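PDB 2XI9: ancillary protein 1 from Streptococcus pyogenes, which is a pilus-presented adhesin, probably collagen-binding, whose unusual internal thioester bond is required for efficient host cell interaction. Local coordinates for residues A[194-197]-A[198-201]; A[247-250]-A[251-255]. All coordinates share one frame; numbering follows the deposited sequence.

Contact 1 (A[194-197]-A[198-201]); sequences GRDL and FKYT
D196 and K199 meet through a salt bridge across a tight turn, with K199 NZ 2.6 Å from D196 OD2. The ammonium comes from above the carboxylate plane, 36° out of it, and K199 CE follows at 3.1 Å from the same oxygen, so the last two atoms of the lysine lean over one branch of the carboxylate. A bend at chi3 (59°) turns the end of the lysine chain back to that oxygen. The other branch, D196 OD1, accepts from a water at 2.7 Å, and this water in turn takes the N-H of K199. Both carboxylate oxygens of D196 are therefore tied to the one lysine, one directly and one through solvent.

The next shell is the short 3-10 segment 198-200. Its opening bond runs from Y200 N to L197 O (3.0 Å, N-H...O angle 158°), the i to i+3 spacing of such a turn. The Y200 ring then lies near the preceding residues, with Y200 CE2 4.0 Å from L197 CD2. K199 CG sits 3.6 Å above the centre of one face of that ring. At its far end, Y200 OH reaches D196 O through a second water. The turn closes at F198 O, which accepts from both N and OG1 of T201.

Further out, L197 packs on F212 and L213 of helix 209-222, and the Y200 ring meets those of F300 and Y37. K199 NZ makes a second salt bridge, to E328 of strand 321-329. With two carboxylates drawing on one ammonium, K199 probably remains protonated; the D196 bridge stays within the turn, whereas the one to E328 links the turn to strand 321-329.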
loop_
_atom_site.group_PDB
_atom_site.type_symbol
_atom_site.label_atom_id
_atom_site.label_comp_id
_atom_site.label_asym_id
_atom_site.label_seq_id
_atom_site.Cartn_x
_atom_site.Cartn_y
_atom_site.Cartn_z
ATOM N N GLY A 194 6.021 2.720 0.856
ATOM C CA GLY A 194 5.073 3.153 -0.133
ATOM C C GLY A 194 5.748 3.612 -1.409
ATOM O O GLY A 194 5.736 4.802 -1.754
ATOM N N ARG A 195 6.367 2.645 -2.071
ATOM C CA ARG A 195 7.005 2.807 -3.332
ATOM C C ARG A 195 6.479 1.642 -4.207
ATOM O O ARG A 195 6.121 0.575 -3.709
ATOM C CB ARG A 195 8.526 2.742 -3.212
ATOM C CG ARG A 195 9.199 3.557 -2.053
ATOM C CD ARG A 195 10.670 3.215 -1.946
ATOM N NE ARG A 195 11.337 3.982 -0.876
ATOM C CZ ARG A 195 12.593 3.788 -0.469
ATOM N NH1 ARG A 195 13.353 2.840 -0.994
ATOM N NH2 ARG A 195 13.099 4.559 0.489
ATOM N N ASP A 196 6.411 1.847 -5.497
ATOM C CA ASP A 196 5.995 0.765 -6.395
ATOM C C ASP A 196 4.574 0.333 -6.052
ATOM O O ASP A 196 4.298 -0.857 -5.844
ATOM C CB ASP A 196 6.971 -0.413 -6.265
ATOM C CG ASP A 196 6.810 -1.464 -7.360
ATOM O OD1 ASP A 196 6.407 -1.105 -8.502
ATOM O OD2 ASP A 196 7.118 -2.663 -7.048
ATOM N N LEU A 197 3.697 1.318 -5.971
ATOM C CA LEU A 197 2.346 1.162 -5.473
ATOM C C LEU A 197 1.309 0.982 -6.609
ATOM O O LEU A 197 0.166 0.601 -6.366
ATOM C CB LEU A 197 1.950 2.368 -4.641
ATOM C CG LEU A 197 2.700 2.607 -3.313
ATOM C CD1 LEU A 197 2.042 3.714 -2.537
ATOM C CD2 LEU A 197 2.703 1.261 -2.530
ATOM N N PHE A 198 1.692 1.334 -7.821
ATOM C CA PHE A 198 0.763 1.316 -8.942
ATOM C C PHE A 198 0.122 -0.052 -9.110
ATOM O O PHE A 198 -1.070 -0.150 -9.421
ATOM C CB PHE A 198 1.495 1.675 -10.233
ATOM C CG PHE A 198 0.587 2.054 -11.348
ATOM C CD1 PHE A 198 0.214 1.137 -12.310
ATOM C CD2 PHE A 198 0.094 3.349 -11.417
ATOM C CE1 PHE A 198 -0.626 1.524 -13.372
ATOM C CE2 PHE A 198 -0.757 3.733 -12.450
ATOM C CZ PHE A 198 -1.100 2.829 -13.428
ATOM N N LYS A 199 0.926 -1.097 -8.904
ATOM C CA LYS A 199 0.485 -2.480 -9.034
ATOM C C LYS A 199 -0.688 -2.846 -8.123
ATOM O O LYS A 199 -1.371 -3.828 -8.425
ATOM C CB LYS A 199 1.631 -3.460 -8.786
ATOM C CG LYS A 199 2.169 -3.438 -7.362
ATOM C CD LYS A 199 3.333 -4.366 -7.169
ATOM C CE LYS A 199 4.480 -4.050 -8.057
ATOM N NZ LYS A 199 5.722 -4.756 -7.612
ATOM N N TYR A 200 -0.920 -2.083 -7.041
ATOM C CA TYR A 200 -2.021 -2.384 -6.123
ATOM C C TYR A 200 -3.371 -1.790 -6.519
ATOM O O TYR A 200 -4.377 -2.072 -5.866
ATOM C CB TYR A 200 -1.666 -2.008 -4.691
ATOM C CG TYR A 200 -0.376 -2.630 -4.258
ATOM C CD1 TYR A 200 -0.299 -3.980 -4.003
ATOM C CD2 TYR A 200 0.790 -1.872 -4.152
ATOM C CE1 TYR A 200 0.896 -4.580 -3.648
ATOM C CE2 TYR A 200 1.994 -2.451 -3.792
ATOM C CZ TYR A 200 2.041 -3.814 -3.534
ATOM O OH TYR A 200 3.232 -4.400 -3.192
ATOM N N THR A 201 -3.390 -0.943 -7.556
ATOM C CA THR A 201 -4.604 -0.239 -7.973
ATOM C C THR A 201 -5.475 -1.095 -8.851
ATOM O O THR A 201 -4.990 -1.954 -9.578
ATOM C CB THR A 201 -4.311 1.047 -8.750
ATOM O OG1 THR A 201 -3.585 0.735 -9.951
ATOM C CG2 THR A 201 -3.534 2.013 -7.862
HETATM O O HOH W 1 3.850 -0.591 -9.245
HETATM O O HOH W 2 5.542 -2.954 -3.755
#

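Contact 2 (A[247-250]-A[251-255]); sequences LAIY and YFTDS
The last turn of helix 238-253 brings I249 and Y250 up against T253 and D254, just where the chain leaves helical geometry. I249 O is shared by two amides: T253 N at 2.8 Å, in the carbonyl plane, and F252 N at 3.0 Å, from 55° above that plane. The first is a fairly straight i to i+4 bond (N-H...O angle 162°), the second a more bent i to i+3 bond. Y250 O takes D254 N at 2.9 Å, so the helical bond pattern reaches D254, the first residue whose phi/psi leave the helix.

Side chains follow the same spacing. I249 CG2 lies 3.8 Å from T253 CG2, the two chains crossing at an angle. The threonine methyl is available for this because OG1 occupies the position between backbone N and carbonyl carbon. That hydroxyl also lies at the edge of the Y250 ring, near its plane, and donates to D254 OD2 at 2.8 Å from above the carboxylate plane. Y250 and D254 run alongside each other and point the same way, with ring and carboxylate planes 73° apart and Y250 CD1 3.7 Å from D254 OD2.

Within the thioester domain, this helix end is packed between two others. I249 rests on I216 and V219 of helix 209-222, whereas Y251 touches V284 of helix 274-288. A248 bridges them, touching V219 and V284.

The rings of Y251 and F252 meet each other: Y251 CD1 stands 3.6 Å above the centre of the F252 ring. F252 also stacks with H215, and Y251 makes a cation-pi contact with R205. Beyond the helix, A163 N donates to D254 OD2, giving OD2 of the buried D254 a second hydrogen bond besides that from T253.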
loop_
_atom_site.group_PDB
_atom_site.type_symbol
_atom_site.label_atom_id
_atom_site.label_comp_id
_atom_site.label_asym_id
_atom_site.label_seq_id
_atom_site.Cartn_x
_atom_site.Cartn_y
_atom_site.Cartn_z
ATOM N N LEU A 247 -11.495 10.263 -0.440
ATOM C CA LEU A 247 -12.069 10.378 -1.798
ATOM C C LEU A 247 -10.987 10.810 -2.807
ATOM O O LEU A 247 -10.990 10.367 -3.915
ATOM C CB LEU A 247 -13.262 11.338 -1.793
ATOM C CG LEU A 247 -13.950 11.579 -3.143
ATOM C CD1 LEU A 247 -14.483 10.248 -3.657
ATOM C CD2 LEU A 247 -15.064 12.680 -3.035
ATOM N N ALA A 248 -10.063 11.687 -2.396
ATOM C CA ALA A 248 -8.960 12.134 -3.236
ATOM C C ALA A 248 -8.032 10.958 -3.564
ATOM O O ALA A 248 -7.575 10.838 -4.670
ATOM C CB ALA A 248 -8.179 13.276 -2.564
ATOM N N ILE A 249 -7.845 10.051 -2.620
ATOM C CA ILE A 249 -7.097 8.824 -2.901
ATOM C C ILE A 249 -7.846 7.979 -3.957
ATOM O O ILE A 249 -7.242 7.552 -4.943
ATOM C CB ILE A 249 -6.831 8.011 -1.604
ATOM C CG1 ILE A 249 -5.815 8.741 -0.694
ATOM C CG2 ILE A 249 -6.434 6.529 -1.973
ATOM C CD1 ILE A 249 -4.395 8.897 -1.253
ATOM N N TYR A 250 -9.159 7.801 -3.769
ATOM C CA TYR A 250 -9.980 7.047 -4.713
ATOM C C TYR A 250 -9.997 7.665 -6.118
ATOM O O TYR A 250 -10.097 6.943 -7.098
ATOM C CB TYR A 250 -11.413 6.917 -4.204
ATOM C CG TYR A 250 -11.638 5.975 -3.035
ATOM C CD1 TYR A 250 -10.759 4.919 -2.754
ATOM C CD2 TYR A 250 -12.732 6.131 -2.224
ATOM C CE1 TYR A 250 -10.989 4.051 -1.715
ATOM C CE2 TYR A 250 -12.985 5.236 -1.165
ATOM C CZ TYR A 250 -12.099 4.212 -0.917
ATOM O OH TYR A 250 -12.337 3.328 0.113
ATOM N N TYR A 251 -9.916 8.994 -6.192
ATOM C CA TYR A 251 -9.780 9.698 -7.442
ATOM C C TYR A 251 -8.629 9.135 -8.288
ATOM O O TYR A 251 -8.795 8.962 -9.488
ATOM C CB TYR A 251 -9.627 11.216 -7.200
ATOM C CG TYR A 251 -9.439 12.031 -8.476
ATOM C CD1 TYR A 251 -8.172 12.267 -9.003
ATOM C CD2 TYR A 251 -10.528 12.514 -9.174
ATOM C CE1 TYR A 251 -8.007 12.990 -10.184
ATOM C CE2 TYR A 251 -10.361 13.249 -10.353
ATOM C CZ TYR A 251 -9.102 13.474 -10.844
ATOM O OH TYR A 251 -8.939 14.185 -12.015
ATOM N N PHE A 252 -7.499 8.807 -7.656
ATOM C CA PHE A 252 -6.317 8.291 -8.338
ATOM C C PHE A 252 -6.305 6.779 -8.390
ATOM O O PHE A 252 -5.891 6.233 -9.374
ATOM C CB PHE A 252 -5.003 8.804 -7.691
ATOM C CG PHE A 252 -4.819 10.298 -7.840
ATOM C CD1 PHE A 252 -4.608 10.847 -9.072
ATOM C CD2 PHE A 252 -4.932 11.139 -6.729
ATOM C CE1 PHE A 252 -4.499 12.270 -9.217
ATOM C CE2 PHE A 252 -4.865 12.537 -6.858
ATOM C CZ PHE A 252 -4.623 13.086 -8.087
ATOM N N THR A 253 -6.730 6.095 -7.333
ATOM C CA THR A 253 -6.645 4.606 -7.341
ATOM C C THR A 253 -7.750 3.877 -8.145
ATOM O O THR A 253 -7.541 2.770 -8.677
ATOM C CB THR A 253 -6.641 4.029 -5.912
ATOM O OG1 THR A 253 -7.865 4.361 -5.241
ATOM C CG2 THR A 253 -5.478 4.560 -5.104
ATOM N N ASP A 254 -8.932 4.475 -8.140
ATOM C CA ASP A 254 -10.148 3.866 -8.630
ATOM C C ASP A 254 -10.916 4.763 -9.608
ATOM O O ASP A 254 -12.017 4.442 -10.016
ATOM C CB ASP A 254 -11.012 3.505 -7.439
ATOM C CG ASP A 254 -10.426 2.331 -6.621
ATOM O OD1 ASP A 254 -10.475 1.157 -7.072
ATOM O OD2 ASP A 254 -9.953 2.589 -5.515
ATOM N N SER A 255 -10.316 5.882 -9.999
ATOM C CA SER A 255 -10.940 6.808 -10.928
ATOM C C SER A 255 -12.344 7.255 -10.463
ATOM O O SER A 255 -13.249 7.335 -11.256
ATOM C CB SER A 255 -10.984 6.200 -12.321
ATOM O OG SER A 255 -9.662 5.950 -12.798
#

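Both contacts fall inside the thioester domain, with their centres about 13 Å apart. Contact 1 comes first along the chain, in the connection from strand 189-193 to helix 209-222; contact 2 follows at the C-terminal end of helix 238-253. They meet directly, T201 CB lying 3.7 Å from T253 O. Helix 209-222 is common ground: F212 receives side chains from 194-201, while I216 and V219, one and two turns further on, receive those of 247-255. This direct packing and the shared helix join the turn and the helix end in one part of the domain, while K199-E328 ties contact 1 to strand 321-329 of a different sheet.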